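Side-chain contacts in cytochrome C2 (Rhodobacter sphaeroides, PDB 1CXC), which carries electrons on a covalently bound heme c, serving as the electron donor to oxidized bacteriochlorophyll in the photophosphorylation pathway of purple non-sulfur bacteria: residues A[62-67]-A[85-90]; A[102-105]-A[109-112]; A[19-24]-A[118-123]. All coordinates share one frame; numbering follows the deposited sequence.

Contact 1 of 3, residues A[62-67]-A[85-90]; sequences KEAGAK and KFLKEY
With CG of Tyr90 turned anti to the backbone N (chi1 -166°) and held beside its own carbonyl carbon, the phenol ring leans out from helix 83-91 until one ortho-meta side reaches Ala64 and Lys67. Tyr90 CD2 meets the methyl Ala64 CB at 3.9 Å. One atom further round, Tyr90 CE2 sits 3.6 Å from Ala64 O, which approaches the ring obliquely and makes no hydrogen bond with it. Lys67 CB comes in at the ring edge, close to its plane, 3.9 Å from the same CE2. This is helix-to-helix packing in the cytochrome c fold, between helix 59-66 and helix 83-91, and Leu87 adds to it: Leu87 CD1 lies 4.4 Å from Ala64 CB, while the leucine side chain also passes about 4 Å from the heme, nearest a propionate. Tyr90 CB rests over a face of the Phe86 ring, and both the Tyr90 and Phe86 side chains touch Leu69. Cut back to an alanine, Tyr90 would no longer offer its ring edge, and Ala64 and Lys67 CB would probably lose their partner, opening a gap between the segments. Lys67, bent at three successive torsions, turns its amine back onto helix 59-66, where NZ bonds Glu63 O at 3.1 Å with a C=O...N angle of 134°; Lys67 N reaches that oxygen from the opposite face of its plane.

Contact 2 of 3, residues A[102-105]-A[109-112]; sequences FKLK and DAHN. With HEC (heme c), chain B.
Leu104, on the loop that runs from the axial ligand Met100 to helix 107-120, lines the heme pocket and wedges its two methyls between the cofactor and Ala110. Its CG stands anti to the backbone N (chi1 -168°), which sends the side chain toward the helix, and chi2 (60°) sets the fork, with CD1 to the heme and CD2 to the helix. CD1 of Leu104 touches HEC CBB, the methyl of a thioether arm, at 3.8 Å. The other branch lies against the helix backbone: Leu104 CD2 is 3.5 Å from Ala110 N. Around that point it also meets two beta carbons, Asp109 CB and Ala110 CB, each 4.0 Å from Leu104 CD2. No hydrogen bond crosses between the segments. Two residues earlier, Phe102 borders the same heme arm, its CE2 3.4 Å from HEC CBB, with the methyl set obliquely to the ring. Phe102 CB lies over the face of the heme at its rim, on the Met100 side, 3.6 Å from HEC C2C. Gln14 touches Phe102, Leu104 and Asp109 alike. Helix 73-81 completes the surroundings: Val80 packs on Leu104 and exchanges a backbone hydrogen bond with it, and Val77 and Val80 both lie against Ala110 of helix 107-120.

Contact 3 of 3, residues A[19-24]-A[118-123]; sequences HVIVDD and QQVAVR. With HEC (heme c), chain B.
Asp24 and Arg123 form the salt bridge of this contact, Arg123 NH1 standing 2.8 Å from Asp24 OD1. The hydrogen bond within it is weak, with an N-H...O angle of 122°. As modelled, the carboxylate and guanidinium planes are nearly coplanar, 7° apart, though the place of Asp24 OD2 is less sure; OD1 comes to the guanidinium edge, near its plane. The side chains themselves cross at about a right angle, and a bend in the arginine at chi3 (46°) turns its head toward the acid. Both residues are exposed, so solvent probably weakens the attraction; Arg123 also rests on Tyr41.

At the start of 19-24, His19 faces the heme instead of the C-terminal segment. His19 NE2 binds the heme iron at 2.0 Å, while Met100 SD takes the other axial place. On the far side of the imidazole, ND1 is hydrogen-bonded to Pro38 O, a second-shell tie that is likely to hold the ring's rotation.

Between these two polar sites lies a largely buried apolar patch. Ile21 points toward the end of helix 107-120 and splits its contacts between two branches: CG2 of Ile21 meets Ala121 CB at 4.2 Å, and CD1 of Ile21 approaches Val120 CG2 at 4.4 Å. Ala121 is where the chain leaves helical geometry, and its backbone is hydrogen-bonded to that of Gly42. Ile21 also packs on Tyr116 and Leu117 of the same helix, while its backbone pairs with Ile29 and Ala30 in the small antiparallel sheet.

The sequence just before the strand, Cys15 and Cys18 followed by His19, is the CXXCH heme-attachment motif of cytochromes c, here continued into a short strand packed against the C-terminal helix.

In the fold
From the N terminus, the chain first passes 19-24, which begins with the histidine of the heme-attachment motif and opens the loop that contact 3 will close almost a hundred residues later. Within that loop, contact 1 joins helix 59-66 to helix 83-91, with helix 73-81 lying between them in sequence. It is complete before contact 2 begins, so they follow in series; contact 2 makes a tight closure from the loop after Met100 onto helix 107-120. That helix carries on to contact 3, so both inner contacts nest within the outer one and none cross. Contacts 1 and 3 lie on opposite sides of the chain's centre, centres about 23 Å apart, while contacts 2 and 3 both reach the heme.

Contact 1 of 3, residues A[62-67]-A[85-90]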
loop_
_atom_site.group_PDB
_atom_site.type_symbol
_atom_site.label_atom_id
_atom_site.label_comp_id
_atom_site.label_asym_id
_atom_site.label_seq_id
_atom_site.Cartn_x
_atom_site.Cartn_y
_atom_site.Cartn_z
ATOM N N LYS A 62 -7.688 -6.662 7.821
ATOM C CA LYS A 62 -9.082 -6.300 7.970
ATOM C C LYS A 62 -9.315 -5.698 9.356
ATOM O O LYS A 62 -9.972 -4.664 9.520
ATOM C CB LYS A 62 -9.938 -7.538 7.784
ATOM C CG LYS A 62 -10.164 -7.920 6.329
ATOM C CD LYS A 62 -10.889 -9.265 6.264
ATOM C CE LYS A 62 -10.830 -9.826 4.850
ATOM N NZ LYS A 62 -11.509 -11.108 4.738
ATOM N N GLU A 63 -8.706 -6.309 10.371
ATOM C CA GLU A 63 -8.807 -5.842 11.732
ATOM C C GLU A 63 -8.308 -4.406 11.865
ATOM O O GLU A 63 -8.804 -3.641 12.696
ATOM C CB GLU A 63 -7.941 -6.753 12.569
ATOM C CG GLU A 63 -8.207 -6.629 14.053
ATOM C CD GLU A 63 -7.284 -7.487 14.913
ATOM O OE1 GLU A 63 -6.912 -8.587 14.488
ATOM O OE2 GLU A 63 -7.040 -7.098 16.055
ATOM N N ALA A 64 -7.090 -4.150 11.385
ATOM C CA ALA A 64 -6.542 -2.813 11.454
ATOM C C ALA A 64 -7.479 -1.785 10.840
ATOM O O ALA A 64 -7.501 -0.634 11.267
ATOM C CB ALA A 64 -5.229 -2.773 10.684
ATOM N N GLY A 65 -8.029 -2.071 9.662
ATOM C CA GLY A 65 -8.955 -1.143 9.047
ATOM C C GLY A 65 -10.155 -0.926 9.973
ATOM O O GLY A 65 -10.713 0.178 10.002
ATOM N N ALA A 66 -10.732 -2.016 10.520
ATOM C CA ALA A 66 -11.864 -1.864 11.459
ATOM C C ALA A 66 -11.495 -0.954 12.624
ATOM O O ALA A 66 -12.333 -0.224 13.139
ATOM C CB ALA A 66 -12.268 -3.194 12.073
ATOM N N LYS A 67 -10.251 -1.032 13.082
ATOM C CA LYS A 67 -9.770 -0.188 14.149
ATOM C C LYS A 67 -9.786 1.258 13.700
ATOM O O LYS A 67 -9.316 2.117 14.426
ATOM C CB LYS A 67 -8.334 -0.554 14.498
ATOM C CG LYS A 67 -8.149 -1.148 15.884
ATOM C CD LYS A 67 -7.783 -2.624 15.802
ATOM C CE LYS A 67 -8.811 -3.474 16.543
ATOM N NZ LYS A 67 -9.834 -3.987 15.640
ATOM N N LYS A 85 5.165 -6.730 11.311
ATOM C CA LYS A 85 5.431 -6.073 12.564
ATOM C C LYS A 85 4.452 -4.925 12.702
ATOM O O LYS A 85 4.008 -4.586 13.806
ATOM C CB LYS A 85 6.858 -5.543 12.564
ATOM C CG LYS A 85 7.263 -4.824 13.849
ATOM C CD LYS A 85 8.749 -4.481 13.826
ATOM C CE LYS A 85 8.968 -3.007 14.120
ATOM N N PHE A 86 4.316 -4.141 11.627
ATOM C CA PHE A 86 3.401 -3.023 11.658
ATOM C C PHE A 86 2.015 -3.465 12.080
ATOM O O PHE A 86 1.408 -2.830 12.922
ATOM C CB PHE A 86 3.289 -2.391 10.278
ATOM C CG PHE A 86 2.214 -1.322 10.229
ATOM C CD1 PHE A 86 2.513 -0.030 10.619
ATOM C CD2 PHE A 86 0.936 -1.647 9.832
ATOM C CE1 PHE A 86 1.535 0.940 10.601
ATOM C CE2 PHE A 86 -0.040 -0.676 9.821
ATOM C CZ PHE A 86 0.263 0.610 10.196
ATOM N N LEU A 87 1.503 -4.555 11.504
ATOM C CA LEU A 87 0.156 -5.030 11.800
ATOM C C LEU A 87 0.046 -5.512 13.238
ATOM O O LEU A 87 -0.973 -5.277 13.894
ATOM C CB LEU A 87 -0.193 -6.174 10.880
ATOM C CG LEU A 87 -1.168 -5.992 9.724
ATOM C CD1 LEU A 87 -1.458 -4.548 9.387
ATOM C CD2 LEU A 87 -0.690 -6.804 8.528
ATOM N N LYS A 88 1.103 -6.104 13.798
ATOM C CA LYS A 88 1.019 -6.539 15.189
ATOM C C LYS A 88 0.958 -5.338 16.148
ATOM O O LYS A 88 0.172 -5.290 17.092
ATOM C CB LYS A 88 2.243 -7.332 15.551
ATOM C CG LYS A 88 2.294 -8.702 14.935
ATOM C CD LYS A 88 3.394 -9.435 15.665
ATOM C CE LYS A 88 3.899 -10.605 14.848
ATOM N NZ LYS A 88 2.926 -11.677 14.806
ATOM N N GLU A 89 1.718 -4.285 15.890
ATOM C CA GLU A 89 1.688 -3.168 16.803
ATOM C C GLU A 89 0.390 -2.415 16.717
ATOM O O GLU A 89 -0.068 -1.849 17.701
ATOM C CB GLU A 89 2.846 -2.221 16.522
ATOM C CG GLU A 89 4.206 -2.893 16.689
ATOM C CD GLU A 89 5.406 -2.034 16.294
ATOM N N TYR A 90 0.007 -2.063 15.499
ATOM C CA TYR A 90 -1.210 -1.316 15.294
ATOM C C TYR A 90 -2.416 -2.011 15.902
ATOM O O TYR A 90 -3.356 -1.356 16.346
ATOM C CB TYR A 90 -1.437 -1.128 13.804
ATOM C CG TYR A 90 -2.487 -0.072 13.533
ATOM C CD1 TYR A 90 -2.122 1.263 13.508
ATOM C CD2 TYR A 90 -3.815 -0.427 13.466
ATOM C CE1 TYR A 90 -3.097 2.238 13.440
ATOM C CE2 TYR A 90 -4.786 0.546 13.401
ATOM C CZ TYR A 90 -4.417 1.862 13.389
ATOM O OH TYR A 90 -5.379 2.833 13.255
#

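Contact 2 of 3, residues A[102-105]-A[109-112]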
loop_
_atom_site.group_PDB
_atom_site.type_symbol
_atom_site.label_atom_id
_atom_site.label_comp_id
_atom_site.label_asym_id
_atom_site.label_seq_id
_atom_site.Cartn_x
_atom_site.Cartn_y
_atom_site.Cartn_z
ATOM N N PHE A 102 6.684 -8.924 1.121
ATOM C CA PHE A 102 7.781 -8.112 0.623
ATOM C C PHE A 102 8.097 -7.002 1.606
ATOM O O PHE A 102 7.202 -6.593 2.321
ATOM C CB PHE A 102 7.403 -7.466 -0.713
ATOM C CG PHE A 102 8.412 -6.445 -1.247
ATOM C CD1 PHE A 102 9.465 -6.867 -2.040
ATOM C CD2 PHE A 102 8.276 -5.097 -0.967
ATOM C CE1 PHE A 102 10.367 -5.951 -2.562
ATOM C CE2 PHE A 102 9.180 -4.190 -1.479
ATOM C CZ PHE A 102 10.219 -4.611 -2.284
ATOM N N LYS A 103 9.373 -6.793 1.932
ATOM C CA LYS A 103 9.753 -5.704 2.808
ATOM C C LYS A 103 10.628 -4.719 2.032
ATOM O O LYS A 103 11.703 -5.096 1.542
ATOM C CB LYS A 103 10.589 -6.194 3.983
ATOM C CG LYS A 103 9.829 -7.066 4.958
ATOM C CD LYS A 103 10.773 -7.476 6.070
ATOM C CE LYS A 103 10.064 -8.377 7.060
ATOM N NZ LYS A 103 10.969 -8.747 8.133
ATOM N N LEU A 104 10.283 -3.425 2.062
ATOM C CA LEU A 104 11.065 -2.401 1.390
ATOM C C LEU A 104 12.180 -2.028 2.338
ATOM O O LEU A 104 11.906 -1.476 3.394
ATOM C CB LEU A 104 10.186 -1.186 1.132
ATOM C CG LEU A 104 10.718 -0.114 0.199
ATOM C CD1 LEU A 104 10.967 -0.716 -1.169
ATOM C CD2 LEU A 104 9.740 1.045 0.093
ATOM N N LYS A 105 13.459 -2.194 1.969
ATOM C CA LYS A 105 14.523 -1.910 2.934
ATOM C C LYS A 105 14.877 -0.458 3.093
ATOM O O LYS A 105 15.278 -0.071 4.174
ATOM C CB LYS A 105 15.840 -2.633 2.639
ATOM C CG LYS A 105 15.753 -3.774 1.634
ATOM C CD LYS A 105 15.109 -5.004 2.261
ATOM N N ASP A 109 13.053 5.268 -0.137
ATOM C CA ASP A 109 12.202 4.767 -1.198
ATOM C C ASP A 109 10.741 4.777 -0.752
ATOM O O ASP A 109 9.847 5.052 -1.541
ATOM C CB ASP A 109 12.583 3.339 -1.548
ATOM C CG ASP A 109 13.799 3.235 -2.455
ATOM O OD1 ASP A 109 14.527 4.216 -2.529
ATOM O OD2 ASP A 109 14.215 2.105 -2.703
ATOM N N ALA A 110 10.466 4.491 0.535
ATOM C CA ALA A 110 9.093 4.500 1.032
ATOM C C ALA A 110 8.480 5.881 0.931
ATOM O O ALA A 110 7.348 6.015 0.461
ATOM C CB ALA A 110 9.073 4.121 2.496
ATOM N N HIS A 111 9.224 6.925 1.294
ATOM C CA HIS A 111 8.714 8.268 1.168
ATOM C C HIS A 111 8.564 8.663 -0.299
ATOM O O HIS A 111 7.664 9.403 -0.646
ATOM C CB HIS A 111 9.658 9.246 1.852
ATOM C CG HIS A 111 9.583 9.190 3.363
ATOM N ND1 HIS A 111 8.535 9.636 4.030
ATOM C CD2 HIS A 111 10.533 8.720 4.211
ATOM C CE1 HIS A 111 8.804 9.427 5.285
ATOM N NE2 HIS A 111 10.003 8.898 5.397
ATOM N N ASN A 112 9.508 8.285 -1.179
ATOM C CA ASN A 112 9.403 8.631 -2.599
ATOM C C ASN A 112 8.195 7.989 -3.246
ATOM O O ASN A 112 7.504 8.590 -4.071
ATOM C CB ASN A 112 10.655 8.210 -3.357
ATOM C CG ASN A 112 11.894 8.992 -2.938
ATOM O OD1 ASN A 112 13.036 8.528 -3.116
ATOM N ND2 ASN A 112 11.725 10.174 -2.328
HETATM FE FE HEC B . 1.782 -4.784 -1.065
HETATM C CHA HEC B . -1.159 -4.879 0.604
HETATM C CHB HEC B . 1.895 -1.397 -0.719
HETATM C CHC HEC B . 4.848 -4.725 -2.596
HETATM C CHD HEC B . 1.554 -8.138 -1.706
HETATM N NA HEC B . 0.639 -3.422 -0.205
HETATM C C1A HEC B . -0.555 -3.642 0.464
HETATM C C2A HEC B . -1.091 -2.398 0.989
HETATM C C3A HEC B . -0.223 -1.419 0.645
HETATM C C4A HEC B . 0.829 -2.061 -0.125
HETATM C CMA HEC B . -0.302 0.035 1.089
HETATM C CAA HEC B . -2.418 -2.196 1.706
HETATM C CBA HEC B . -3.468 -1.676 0.737
HETATM C CGA HEC B . -4.911 -1.767 1.208
HETATM O O1A HEC B . -5.757 -2.093 0.402
HETATM O O2A HEC B . -5.138 -1.701 2.412
HETATM N NB HEC B . 3.086 -3.381 -1.530
HETATM C C1B HEC B . 2.935 -2.010 -1.387
HETATM C C2B HEC B . 4.066 -1.296 -1.956
HETATM C C3B HEC B . 4.956 -2.227 -2.423
HETATM C C4B HEC B . 4.326 -3.517 -2.166
HETATM C CMB HEC B . 4.221 0.228 -2.007
HETATM C CAB HEC B . 6.248 -1.973 -2.968
HETATM C CBB HEC B . 7.329 -1.364 -2.179
HETATM N NC HEC B . 2.956 -6.145 -1.915
HETATM C C1C HEC B . 4.208 -5.942 -2.489
HETATM C C2C HEC B . 4.705 -7.162 -3.094
HETATM C C3C HEC B . 3.782 -8.120 -2.845
HETATM C C4C HEC B . 2.696 -7.481 -2.128
HETATM C CMC HEC B . 5.907 -7.275 -4.019
HETATM C CAC HEC B . 3.833 -9.453 -3.241
HETATM C CBC HEC B . 4.935 -10.338 -2.892
HETATM N ND HEC B . 0.481 -6.186 -0.662
HETATM C C1D HEC B . 0.521 -7.535 -1.007
HETATM C C2D HEC B . -0.607 -8.251 -0.452
HETATM C C3D HEC B . -1.333 -7.357 0.254
HETATM C C4D HEC B . -0.673 -6.075 0.097
HETATM C CMD HEC B . -0.904 -9.743 -0.596
HETATM C CAD HEC B . -2.423 -7.691 1.262
HETATM C CBD HEC B . -1.893 -7.614 2.693
HETATM C CGD HEC B . -2.701 -8.420 3.722
HETATM O O1D HEC B . -2.208 -8.614 4.823
HETATM O O2D HEC B . -3.903 -8.538 3.557
#

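Contact 3 of 3, residues A[19-24]-A[118-123]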
loop_
_atom_site.group_PDB
_atom_site.type_symbol
_atom_site.label_atom_id
_atom_site.label_comp_id
_atom_site.label_asym_id
_atom_site.label_seq_id
_atom_site.Cartn_x
_atom_site.Cartn_y
_atom_site.Cartn_z
ATOM N N HIS A 19 1.361 -5.704 -7.321
ATOM C CA HIS A 19 0.358 -4.657 -7.376
ATOM C C HIS A 19 0.229 -4.013 -8.751
ATOM O O HIS A 19 1.225 -3.739 -9.416
ATOM C CB HIS A 19 0.715 -3.549 -6.386
ATOM C CG HIS A 19 0.530 -3.980 -4.930
ATOM N ND1 HIS A 19 -0.720 -3.967 -4.302
ATOM C CD2 HIS A 19 1.522 -4.300 -4.025
ATOM C CE1 HIS A 19 -0.441 -4.287 -3.019
ATOM N NE2 HIS A 19 0.827 -4.476 -2.814
ATOM N N VAL A 20 -0.832 -3.247 -8.869
ATOM C CA VAL A 20 -1.130 -2.527 -10.076
ATOM C C VAL A 20 -1.835 -1.222 -9.681
ATOM O O VAL A 20 -2.109 -1.050 -8.500
ATOM C CB VAL A 20 -2.093 -3.449 -10.821
ATOM C CG1 VAL A 20 -3.426 -2.776 -11.023
ATOM C CG2 VAL A 20 -1.483 -3.998 -12.092
ATOM N N ILE A 21 -1.674 -0.145 -10.454
ATOM C CA ILE A 21 -2.409 1.097 -10.212
ATOM C C ILE A 21 -3.257 1.359 -11.457
ATOM O O ILE A 21 -2.701 1.593 -12.534
ATOM C CB ILE A 21 -1.491 2.329 -9.948
ATOM C CG1 ILE A 21 -0.571 2.118 -8.755
ATOM C CG2 ILE A 21 -2.331 3.592 -9.731
ATOM C CD1 ILE A 21 0.475 3.244 -8.614
ATOM N N VAL A 22 -4.516 0.930 -11.422
ATOM C CA VAL A 22 -5.421 1.098 -12.555
ATOM C C VAL A 22 -6.517 2.069 -12.142
ATOM O O VAL A 22 -7.226 1.818 -11.175
ATOM C CB VAL A 22 -6.031 -0.272 -12.910
ATOM C CG1 VAL A 22 -7.127 -0.110 -13.944
ATOM C CG2 VAL A 22 -4.949 -1.217 -13.414
ATOM N N ASP A 23 -6.834 3.087 -12.935
ATOM C CA ASP A 23 -7.847 4.018 -12.473
ATOM C C ASP A 23 -9.279 3.607 -12.745
ATOM O O ASP A 23 -9.573 2.477 -13.119
ATOM C CB ASP A 23 -7.567 5.396 -13.017
ATOM C CG ASP A 23 -7.834 5.532 -14.507
ATOM O OD1 ASP A 23 -8.600 4.747 -15.069
ATOM O OD2 ASP A 23 -7.313 6.484 -15.082
ATOM N N ASP A 24 -10.222 4.444 -12.323
ATOM C CA ASP A 24 -11.611 4.091 -12.474
ATOM C C ASP A 24 -12.133 4.028 -13.891
ATOM O O ASP A 24 -13.196 3.453 -14.108
ATOM C CB ASP A 24 -12.443 5.039 -11.647
ATOM C CG ASP A 24 -12.173 4.860 -10.160
ATOM O OD1 ASP A 24 -11.766 3.766 -9.773
ATOM O OD2 ASP A 24 -12.363 5.808 -9.392
ATOM N N GLN A 118 0.701 10.165 -4.280
ATOM C CA GLN A 118 -0.059 11.379 -4.115
ATOM C C GLN A 118 -0.154 12.089 -5.457
ATOM O O GLN A 118 -0.914 13.046 -5.614
ATOM C CB GLN A 118 0.618 12.278 -3.093
ATOM C CG GLN A 118 0.266 11.857 -1.679
ATOM C CD GLN A 118 -1.063 12.463 -1.215
ATOM O OE1 GLN A 118 -1.258 12.752 -0.047
ATOM N NE2 GLN A 118 -2.024 12.702 -2.094
ATOM N N GLN A 119 0.694 11.729 -6.429
ATOM C CA GLN A 119 0.603 12.361 -7.730
ATOM C C GLN A 119 -0.279 11.585 -8.670
ATOM O O GLN A 119 -1.124 12.149 -9.328
ATOM C CB GLN A 119 1.943 12.439 -8.443
ATOM C CG GLN A 119 2.979 13.259 -7.713
ATOM C CD GLN A 119 2.552 14.697 -7.560
ATOM O OE1 GLN A 119 2.047 15.319 -8.490
ATOM N NE2 GLN A 119 2.695 15.246 -6.359
ATOM N N VAL A 120 -0.312 10.274 -8.595
ATOM C CA VAL A 120 -1.103 9.553 -9.561
ATOM C C VAL A 120 -2.239 8.696 -9.018
ATOM O O VAL A 120 -2.964 8.073 -9.799
ATOM C CB VAL A 120 -0.178 8.614 -10.382
ATOM C CG1 VAL A 120 0.910 9.368 -11.113
ATOM C CG2 VAL A 120 0.438 7.546 -9.491
ATOM N N ALA A 121 -2.248 8.372 -7.734
ATOM C CA ALA A 121 -3.259 7.438 -7.256
ATOM C C ALA A 121 -4.294 8.020 -6.332
ATOM O O ALA A 121 -4.820 7.314 -5.488
ATOM C CB ALA A 121 -2.559 6.313 -6.508
ATOM N N VAL A 122 -4.576 9.314 -6.444
ATOM C CA VAL A 122 -5.574 9.940 -5.594
ATOM C C VAL A 122 -6.910 9.933 -6.304
ATOM O O VAL A 122 -7.042 10.504 -7.389
ATOM C CB VAL A 122 -5.171 11.386 -5.298
ATOM C CG1 VAL A 122 -6.195 12.047 -4.397
ATOM C CG2 VAL A 122 -3.811 11.426 -4.636
ATOM N N ARG A 123 -7.943 9.394 -5.656
ATOM C CA ARG A 123 -9.248 9.342 -6.283
ATOM C C ARG A 123 -10.133 10.510 -5.888
ATOM O O ARG A 123 -9.926 11.149 -4.857
ATOM C CB ARG A 123 -9.969 8.044 -5.936
ATOM C CG ARG A 123 -11.427 8.022 -6.381
ATOM C CD ARG A 123 -11.861 6.595 -6.689
ATOM N NE ARG A 123 -11.420 5.734 -5.621
ATOM C CZ ARG A 123 -10.928 4.534 -5.869
ATOM N NH1 ARG A 123 -11.130 3.970 -7.041
ATOM N NH2 ARG A 123 -10.496 3.799 -4.858
HETATM FE FE HEC B . 1.782 -4.784 -1.065
HETATM C CHA HEC B . -1.159 -4.879 0.604
HETATM C CHB HEC B . 1.895 -1.397 -0.719
HETATM C CHC HEC B . 4.848 -4.725 -2.596
HETATM C CHD HEC B . 1.554 -8.138 -1.706
HETATM N NA HEC B . 0.639 -3.422 -0.205
HETATM C C1A HEC B . -0.555 -3.642 0.464
HETATM C C2A HEC B . -1.091 -2.398 0.989
HETATM C C3A HEC B . -0.223 -1.419 0.645
HETATM C C4A HEC B . 0.829 -2.061 -0.125
HETATM C CMA HEC B . -0.302 0.035 1.089
HETATM C CAA HEC B . -2.418 -2.196 1.706
HETATM C CBA HEC B . -3.468 -1.676 0.737
HETATM C CGA HEC B . -4.911 -1.767 1.208
HETATM O O1A HEC B . -5.757 -2.093 0.402
HETATM O O2A HEC B . -5.138 -1.701 2.412
HETATM N NB HEC B . 3.086 -3.381 -1.530
HETATM C C1B HEC B . 2.935 -2.010 -1.387
HETATM C C2B HEC B . 4.066 -1.296 -1.956
HETATM C C3B HEC B . 4.956 -2.227 -2.423
HETATM C C4B HEC B . 4.326 -3.517 -2.166
HETATM C CMB HEC B . 4.221 0.228 -2.007
HETATM C CAB HEC B . 6.248 -1.973 -2.968
HETATM C CBB HEC B . 7.329 -1.364 -2.179
HETATM N NC HEC B . 2.956 -6.145 -1.915
HETATM C C1C HEC B . 4.208 -5.942 -2.489
HETATM C C2C HEC B . 4.705 -7.162 -3.094
HETATM C C3C HEC B . 3.782 -8.120 -2.845
HETATM C C4C HEC B . 2.696 -7.481 -2.128
HETATM C CMC HEC B . 5.907 -7.275 -4.019
HETATM C CAC HEC B . 3.833 -9.453 -3.241
HETATM C CBC HEC B . 4.935 -10.338 -2.892
HETATM N ND HEC B . 0.481 -6.186 -0.662
HETATM C C1D HEC B . 0.521 -7.535 -1.007
HETATM C C2D HEC B . -0.607 -8.251 -0.452
HETATM C C3D HEC B . -1.333 -7.357 0.254
HETATM C C4D HEC B . -0.673 -6.075 0.097
HETATM C CMD HEC B . -0.904 -9.743 -0.596
HETATM C CAD HEC B . -2.423 -7.691 1.262
HETATM C CBD HEC B . -1.893 -7.614 2.693
HETATM C CGD HEC B . -2.701 -8.420 3.722
HETATM O O1D HEC B . -2.208 -8.614 4.823
HETATM O O2D HEC B . -3.903 -8.538 3.557
#